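Local coordinates for protein manganese-dependent ADP-ribose/CDP-alcohol diphosphatase (Danio rerio, PDB 2NXF) that probably hydrolyses ADP-ribose and CDP-alcohols such as CDP-choline at a dinuclear metal centre of the calcineurin-like phosphoesterase type, at residues C54-G64 / V90-N101. Residues are numbered along the deposited sequence; the frame is centred on the assembly and turned at random.
Sequences CVVQLGDIIDG and VHHVWGNHEFYN. With ZN (zinc ion), chain C; ZN (zinc ion), chain B; PO4 (phosphate ion), chain F.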
loop_
_atom_site.group_PDB
_atom_site.type_symbol
_atom_site.label_atom_id
_atom_site.label_comp_id
_atom_site.label_asym_id
_atom_site.label_seq_id
_atom_site.Cartn_x
_atom_site.Cartn_y
_atom_site.Cartn_z
ATOM N N CYS A 54 6.760 14.707 -4.734
ATOM C CA CYS A 54 5.461 14.017 -4.751
ATOM C C CYS A 54 5.245 13.319 -3.413
ATOM O O CYS A 54 6.108 13.359 -2.542
ATOM C CB CYS A 54 5.344 13.017 -5.914
ATOM S SG CYS A 54 6.287 11.483 -5.730
ATOM N N VAL A 55 4.067 12.731 -3.250
ATOM C CA VAL A 55 3.752 11.941 -2.077
ATOM C C VAL A 55 3.204 10.617 -2.603
ATOM O O VAL A 55 2.500 10.604 -3.611
ATOM C CB VAL A 55 2.695 12.648 -1.179
ATOM C CG1 VAL A 55 2.250 11.752 -0.020
ATOM C CG2 VAL A 55 3.253 14.018 -0.652
ATOM N N VAL A 56 3.546 9.519 -1.941
ATOM C CA VAL A 56 2.888 8.231 -2.189
ATOM C C VAL A 56 2.192 7.803 -0.907
ATOM O O VAL A 56 2.820 7.731 0.160
ATOM C CB VAL A 56 3.881 7.133 -2.629
ATOM C CG1 VAL A 56 3.112 5.861 -3.007
ATOM C CG2 VAL A 56 4.745 7.599 -3.814
ATOM N N GLN A 57 0.889 7.558 -0.992
ATOM C CA GLN A 57 0.185 7.060 0.201
ATOM C C GLN A 57 -0.296 5.649 -0.094
ATOM O O GLN A 57 -0.826 5.373 -1.181
ATOM C CB GLN A 57 -0.913 8.003 0.701
ATOM C CG GLN A 57 -2.110 8.185 -0.220
ATOM C CD GLN A 57 -3.202 7.117 -0.033
ATOM O OE1 GLN A 57 -3.162 6.279 0.877
ATOM N NE2 GLN A 57 -4.203 7.173 -0.905
ATOM N N LEU A 58 -0.099 4.778 0.891
ATOM C CA LEU A 58 -0.124 3.339 0.697
ATOM C C LEU A 58 -1.510 2.690 0.881
ATOM O O LEU A 58 -1.623 1.455 0.915
ATOM C CB LEU A 58 0.912 2.684 1.631
ATOM C CG LEU A 58 2.380 2.609 1.133
ATOM C CD1 LEU A 58 2.482 1.704 -0.112
ATOM C CD2 LEU A 58 2.913 3.966 0.830
ATOM N N GLY A 59 -2.564 3.505 0.952
ATOM C CA GLY A 59 -3.928 2.959 0.921
ATOM C C GLY A 59 -4.585 2.984 2.285
ATOM O O GLY A 59 -3.958 3.375 3.287
ATOM N N ASP A 60 -5.833 2.498 2.312
ATOM C CA ASP A 60 -6.709 2.630 3.475
ATOM C C ASP A 60 -6.733 4.079 3.927
ATOM O O ASP A 60 -6.572 4.348 5.118
ATOM C CB ASP A 60 -6.239 1.734 4.634
ATOM C CG ASP A 60 -6.512 0.249 4.396
ATOM O OD1 ASP A 60 -7.089 -0.124 3.354
ATOM O OD2 ASP A 60 -6.103 -0.553 5.238
ATOM N N ILE A 61 -6.943 5.012 2.989
ATOM C CA ILE A 61 -6.925 6.448 3.352
ATOM C C ILE A 61 -8.187 6.864 4.134
ATOM O O ILE A 61 -8.139 7.795 4.937
ATOM C CB ILE A 61 -6.679 7.338 2.120
ATOM C CG1 ILE A 61 -6.106 8.694 2.558
ATOM C CG2 ILE A 61 -7.945 7.408 1.237
ATOM C CD1 ILE A 61 -5.792 9.639 1.404
ATOM N N ILE A 62 -9.312 6.168 3.910
ATOM C CA ILE A 62 -10.490 6.384 4.759
ATOM C C ILE A 62 -10.996 5.042 5.241
ATOM O O ILE A 62 -10.842 4.049 4.542
ATOM C CB ILE A 62 -11.642 7.150 4.040
ATOM C CG1 ILE A 62 -12.108 6.418 2.778
ATOM C CG2 ILE A 62 -11.236 8.613 3.722
ATOM C CD1 ILE A 62 -13.512 6.878 2.323
ATOM N N ASP A 63 -11.606 5.008 6.422
ATOM C CA ASP A 63 -12.013 3.713 6.996
ATOM C C ASP A 63 -13.302 3.193 6.368
ATOM O O ASP A 63 -14.170 3.979 5.980
ATOM C CB ASP A 63 -12.209 3.841 8.506
ATOM C CG ASP A 63 -12.188 2.499 9.196
ATOM O OD1 ASP A 63 -11.083 1.959 9.419
ATOM O OD2 ASP A 63 -13.268 1.975 9.478
ATOM N N GLY A 64 -13.440 1.869 6.301
ATOM C CA GLY A 64 -14.688 1.254 5.867
ATOM C C GLY A 64 -15.884 1.617 6.746
ATOM O O GLY A 64 -17.035 1.515 6.308
ATOM N N VAL A 90 0.124 13.542 -5.757
ATOM C CA VAL A 90 -0.003 12.477 -4.767
ATOM C C VAL A 90 -0.396 11.198 -5.501
ATOM O O VAL A 90 -1.296 11.197 -6.357
ATOM C CB VAL A 90 -1.062 12.815 -3.681
ATOM C CG1 VAL A 90 -1.156 11.695 -2.656
ATOM C CG2 VAL A 90 -0.698 14.149 -2.988
ATOM N N HIS A 91 0.303 10.118 -5.184
ATOM C CA HIS A 91 0.031 8.819 -5.806
ATOM C C HIS A 91 -0.682 7.955 -4.784
ATOM O O HIS A 91 -0.231 7.833 -3.638
ATOM C CB HIS A 91 1.326 8.180 -6.291
ATOM C CG HIS A 91 1.963 8.956 -7.394
ATOM N ND1 HIS A 91 1.586 8.810 -8.714
ATOM C CD2 HIS A 91 2.870 9.962 -7.366
ATOM C CE1 HIS A 91 2.267 9.665 -9.457
ATOM N NE2 HIS A 91 3.057 10.369 -8.664
ATOM N N HIS A 92 -1.819 7.407 -5.201
ATOM C CA HIS A 92 -2.718 6.703 -4.294
ATOM C C HIS A 92 -2.717 5.216 -4.612
ATOM O O HIS A 92 -3.047 4.821 -5.738
ATOM C CB HIS A 92 -4.154 7.225 -4.450
ATOM C CG HIS A 92 -4.282 8.701 -4.239
ATOM N ND1 HIS A 92 -4.229 9.286 -2.994
ATOM C CD2 HIS A 92 -4.465 9.707 -5.124
ATOM C CE1 HIS A 92 -4.367 10.597 -3.124
ATOM N NE2 HIS A 92 -4.501 10.880 -4.407
ATOM N N VAL A 93 -2.356 4.420 -3.608
ATOM C CA VAL A 93 -2.461 2.966 -3.657
ATOM C C VAL A 93 -3.836 2.589 -3.118
ATOM O O VAL A 93 -4.276 3.163 -2.124
ATOM C CB VAL A 93 -1.317 2.339 -2.791
ATOM C CG1 VAL A 93 -1.474 0.820 -2.691
ATOM C CG2 VAL A 93 0.031 2.689 -3.371
ATOM N N TRP A 94 -4.520 1.646 -3.770
ATOM C CA TRP A 94 -5.831 1.190 -3.264
ATOM C C TRP A 94 -5.676 -0.026 -2.348
ATOM O O TRP A 94 -5.068 -1.043 -2.729
ATOM C CB TRP A 94 -6.836 0.886 -4.380
ATOM C CG TRP A 94 -7.114 2.042 -5.286
ATOM C CD1 TRP A 94 -6.770 3.357 -5.092
ATOM C CD2 TRP A 94 -7.832 1.988 -6.518
ATOM N NE1 TRP A 94 -7.207 4.114 -6.156
ATOM C CE2 TRP A 94 -7.847 3.304 -7.054
ATOM C CE3 TRP A 94 -8.435 0.953 -7.241
ATOM C CZ2 TRP A 94 -8.458 3.612 -8.281
ATOM C CZ3 TRP A 94 -9.043 1.256 -8.468
ATOM C CH2 TRP A 94 -9.049 2.579 -8.971
ATOM N N GLY A 95 -6.195 0.115 -1.133
ATOM C CA GLY A 95 -6.210 -0.989 -0.167
ATOM C C GLY A 95 -7.613 -1.483 0.158
ATOM O O GLY A 95 -8.619 -1.060 -0.446
ATOM N N ASN A 96 -7.701 -2.405 1.112
ATOM C CA ASN A 96 -9.007 -2.997 1.440
ATOM C C ASN A 96 -10.086 -1.987 1.819
ATOM O O ASN A 96 -11.224 -2.140 1.395
ATOM C CB ASN A 96 -8.929 -4.173 2.437
ATOM C CG ASN A 96 -8.157 -3.842 3.706
ATOM O OD1 ASN A 96 -7.053 -3.301 3.648
ATOM N ND2 ASN A 96 -8.739 -4.185 4.855
ATOM N N HIS A 97 -9.730 -0.938 2.562
ATOM C CA HIS A 97 -10.743 0.046 2.983
ATOM C C HIS A 97 -11.276 0.897 1.843
ATOM O O HIS A 97 -12.432 1.333 1.867
ATOM C CB HIS A 97 -10.239 0.861 4.175
ATOM C CG HIS A 97 -10.263 0.070 5.441
ATOM N ND1 HIS A 97 -11.289 0.165 6.353
ATOM C CD2 HIS A 97 -9.432 -0.894 5.906
ATOM C CE1 HIS A 97 -11.068 -0.675 7.350
ATOM N NE2 HIS A 97 -9.955 -1.337 7.099
ATOM N N GLU A 98 -10.449 1.136 0.825
ATOM C CA GLU A 98 -10.988 1.747 -0.402
ATOM C C GLU A 98 -12.111 0.895 -0.967
ATOM O O GLU A 98 -13.174 1.428 -1.326
ATOM C CB GLU A 98 -9.899 1.937 -1.463
ATOM C CG GLU A 98 -9.064 3.213 -1.282
ATOM C CD GLU A 98 -8.068 3.139 -0.125
ATOM O OE1 GLU A 98 -7.646 2.023 0.217
ATOM O OE2 GLU A 98 -7.702 4.209 0.401
ATOM N N PHE A 99 -11.878 -0.418 -1.066
ATOM C CA PHE A 99 -12.915 -1.309 -1.623
ATOM C C PHE A 99 -14.157 -1.496 -0.744
ATOM O O PHE A 99 -15.254 -1.784 -1.253
ATOM C CB PHE A 99 -12.315 -2.650 -2.052
ATOM C CG PHE A 99 -11.262 -2.512 -3.105
ATOM C CD1 PHE A 99 -11.602 -2.176 -4.423
ATOM C CD2 PHE A 99 -9.924 -2.675 -2.787
ATOM C CE1 PHE A 99 -10.588 -2.039 -5.408
ATOM C CE2 PHE A 99 -8.912 -2.529 -3.755
ATOM C CZ PHE A 99 -9.256 -2.204 -5.068
ATOM N N TYR A 100 -13.992 -1.338 0.565
ATOM C CA TYR A 100 -15.142 -1.374 1.468
ATOM C C TYR A 100 -16.046 -0.178 1.182
ATOM O O TYR A 100 -17.265 -0.288 1.283
ATOM C CB TYR A 100 -14.717 -1.312 2.944
ATOM C CG TYR A 100 -13.862 -2.463 3.431
ATOM C CD1 TYR A 100 -13.940 -3.730 2.846
ATOM C CD2 TYR A 100 -12.991 -2.287 4.508
ATOM C CE1 TYR A 100 -13.151 -4.788 3.296
ATOM C CE2 TYR A 100 -12.189 -3.325 4.972
ATOM C CZ TYR A 100 -12.260 -4.571 4.357
ATOM O OH TYR A 100 -11.440 -5.583 4.807
ATOM N N ASN A 101 -15.441 0.962 0.852
ATOM C CA ASN A 101 -16.207 2.189 0.592
ATOM C C ASN A 101 -16.731 2.338 -0.827
ATOM O O ASN A 101 -17.811 2.884 -1.015
ATOM C CB ASN A 101 -15.351 3.423 0.908
ATOM C CG ASN A 101 -15.254 3.697 2.399
ATOM O OD1 ASN A 101 -16.196 4.215 2.995
ATOM N ND2 ASN A 101 -14.130 3.313 3.011
HETATM ZN ZN ZN C . -5.458 -2.606 4.885
HETATM ZN ZN ZN B . -5.329 -0.343 7.310
HETATM P P PO4 F . -7.138 -2.999 8.172
HETATM O O1 PO4 F . -6.178 -3.786 9.035
HETATM O O2 PO4 F . -8.552 -3.206 8.680
HETATM O O3 PO4 F . -6.911 -1.503 8.286
HETATM O O4 PO4 F . -7.004 -3.384 6.731
HETATM O O HOH W 1 -6.070 5.240 -1.648
HETATM O O HOH W 2 -4.631 -2.317 6.849
#
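D60 meets the start of helix 96-101 because its CG lies anti to its carbonyl carbon (chi1 -73°) and chi2 is near zero, which lets H97 N donate to D60 OD1 from above the carboxylate plane, at 2.9 Å, and leaves OD2 to bridge both zinc ions. A bend at chi2 (74°) curls E98 back toward the 59-61 backbone. Its OE1 takes D60 N through the syn lone pair and also G95 N, while OE2 accepts a 2.8 Å bond from I61 N; a carboxylate suits this place because two oxygens can fix three backbone N-H groups. N96, just past the N-cap G95, binds one zinc through OD1 at 2.1 Å and gives ND2 to phosphate O4. D13, Q15 and H267 complete one metal site, H228 and H265 the other. The H97 ring works at both nitrogens: ND1 accepts G64 N in the ring plane at 2.7 Å, which leaves NE2 as donor to phosphate O2 (2.8 Å). N101 ND2 rises above the carbonyl plane of D63 to reach its O, while OD1 is held by S72 OG and I62 CD1 packs on the amide carbon. Upstream, parallel strands 54-57 and 90-92 deliver both loops to the metals, and Q57 NE2 meets H92 ND1 almost straight (177°). G59 takes a backbone shape easy for glycine, its CA 3.1 Å from V93 O. This is the metallophosphoesterase arrangement of GD and GNH loops at the strand ends. The phosphate probably comes from the crystallisation liquor, but its bond from H97 NE2 is consistent with a role in holding a substrate phosphate beside the zinc ions.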